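Local coordinates for microcin B17-processing protein McbB (Escherichia coli, PDB 6GRI), which is needed to process the inactive microcin B17 precursor into the active peptide, as a subunit of the McbBCD synthetase complex, at the interface of chains A and B. Numbering follows the deposited sequence. Chains: chain A/B, Microcin B17-processing protein McbB.

The interface of chains A and B. Residues chain A 17-19, 30-31; chain B 229-230, 232.
B:Leu232 lies over the chain A strand pair 18-23 and 26-31, and its two methyls divide the work of the tight part of the contact. CD2 of B:Leu232 rests on backbone, 3.6 Å from the carbonyl carbon C of A:Thr31, 3.7 Å from the carbonyl oxygen O of A:Ile30 and 3.8 Å from the carbonyl oxygen O of A:Pro17. The branch carbon CG of B:Leu232 sits above O of A:Ile30, at 3.9 Å. CD1 of B:Leu232 turns instead to side chains: it is 3.7 Å from CG2 of A:Ile30, the two side chains running at about a right angle, and it also meets the aliphatic CG of A:Glu19. B:Leu232 hides 65 Å² and A:Ile30 36 Å², more than any other residue of the patch; A:Thr31 and A:Pro17, touched through their backbones, add little.

A:Ile30 serves two partners because its branches part. CG2 stands anti to the backbone N and takes B:Leu232, whereas the CG1 branch, anti to the carbonyl carbon (chi1 -60°) and then extended, carries CD1 of A:Ile30 out to CD1 of B:Leu229 at 3.7 Å.

Contact thins away from this centre. The A:Glu19 and B:Pro230 side chains run antiparallel alongside each other, CG to ring CG at 3.9 Å. A bend at chi2 (-63°) turns the A:Glu19 carboxylate off the proline ring, leaving the methylenes as its contact surface there. A:Phe18 is the loose margin: its nearest approach is CA to CG of B:Leu232 at 4.3 Å, and its phenyl ring points away from chain B.

In the fold, the patch joins two adjacent N-terminal strands of chain A to the short strand 229-230 of chain B and the loop that follows. It belongs to a not exactly two-fold interface between McbB copies in the deposited assembly; the structure alone does not show that this pairing exists in solution.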
loop_
_atom_site.group_PDB
_atom_site.type_symbol
_atom_site.label_atom_id
_atom_site.label_comp_id
_atom_site.label_asym_id
_atom_site.label_seq_id
_atom_site.Cartn_x
_atom_site.Cartn_y
_atom_site.Cartn_z
ATOM N N PRO A 17 -9.276 32.245 16.967
ATOM C CA PRO A 17 -10.719 32.339 17.147
ATOM C C PRO A 17 -11.077 32.290 18.618
ATOM O O PRO A 17 -10.676 31.360 19.318
ATOM C CB PRO A 17 -11.254 31.091 16.416
ATOM C CG PRO A 17 -10.124 30.612 15.585
ATOM C CD PRO A 17 -8.917 30.934 16.405
ATOM N N PHE A 18 -11.770 33.323 19.082
ATOM C CA PHE A 18 -12.307 33.350 20.434
ATOM C C PHE A 18 -13.622 34.084 20.467
ATOM O O PHE A 18 -14.039 34.699 19.491
ATOM C CB PHE A 18 -11.319 33.975 21.443
ATOM C CG PHE A 18 -11.146 35.475 21.325
ATOM C CD1 PHE A 18 -10.209 36.020 20.448
ATOM C CD2 PHE A 18 -11.883 36.339 22.121
ATOM C CE1 PHE A 18 -10.036 37.393 20.345
ATOM C CE2 PHE A 18 -11.715 37.718 22.022
ATOM C CZ PHE A 18 -10.789 38.247 21.133
ATOM N N GLU A 19 -14.278 33.986 21.607
ATOM C CA GLU A 19 -15.453 34.776 21.881
ATOM C C GLU A 19 -15.331 35.360 23.275
ATOM O O GLU A 19 -14.609 34.846 24.134
ATOM C CB GLU A 19 -16.719 33.929 21.764
ATOM C CG GLU A 19 -16.980 33.364 20.373
ATOM C CD GLU A 19 -17.220 34.432 19.324
ATOM O OE1 GLU A 19 -17.777 35.501 19.661
ATOM O OE2 GLU A 19 -16.841 34.195 18.156
ATOM N N ILE A 30 -13.911 32.470 25.826
ATOM C CA ILE A 30 -13.945 31.097 25.312
ATOM C C ILE A 30 -13.022 31.027 24.090
ATOM O O ILE A 30 -13.278 31.681 23.081
ATOM C CB ILE A 30 -15.391 30.675 24.961
ATOM C CG1 ILE A 30 -16.271 30.754 26.215
ATOM C CG2 ILE A 30 -15.443 29.254 24.420
ATOM C CD1 ILE A 30 -17.705 30.295 26.023
ATOM N N THR A 31 -11.944 30.248 24.206
ATOM C CA THR A 31 -10.992 30.025 23.116
ATOM C C THR A 31 -10.816 28.531 22.864
ATOM O O THR A 31 -11.290 27.707 23.632
ATOM C CB THR A 31 -9.598 30.620 23.432
ATOM O OG1 THR A 31 -8.897 29.776 24.346
ATOM C CG2 THR A 31 -9.701 32.008 24.034
ATOM N N LEU B 229 -23.824 29.156 24.463
ATOM C CA LEU B 229 -22.459 28.828 24.083
ATOM C C LEU B 229 -22.347 29.145 22.606
ATOM O O LEU B 229 -22.979 28.477 21.784
ATOM C CB LEU B 229 -22.161 27.347 24.331
ATOM C CG LEU B 229 -20.780 26.837 23.903
ATOM C CD1 LEU B 229 -19.680 27.501 24.714
ATOM C CD2 LEU B 229 -20.706 25.325 24.039
ATOM N N PRO B 230 -21.557 30.171 22.255
ATOM C CA PRO B 230 -21.429 30.484 20.845
ATOM C C PRO B 230 -20.433 29.572 20.129
ATOM O O PRO B 230 -19.522 29.006 20.737
ATOM C CB PRO B 230 -20.933 31.929 20.855
ATOM C CG PRO B 230 -20.184 32.067 22.131
ATOM C CD PRO B 230 -20.722 31.050 23.094
ATOM N N LEU B 232 -17.263 29.317 17.821
ATOM C CA LEU B 232 -16.068 30.160 17.817
ATOM C C LEU B 232 -15.722 30.669 16.416
ATOM O O LEU B 232 -15.013 30.009 15.642
ATOM C CB LEU B 232 -14.881 29.438 18.468
ATOM C CG LEU B 232 -14.661 29.818 19.928
ATOM C CD1 LEU B 232 -15.902 29.574 20.779
ATOM C CD2 LEU B 232 -13.467 29.043 20.455
#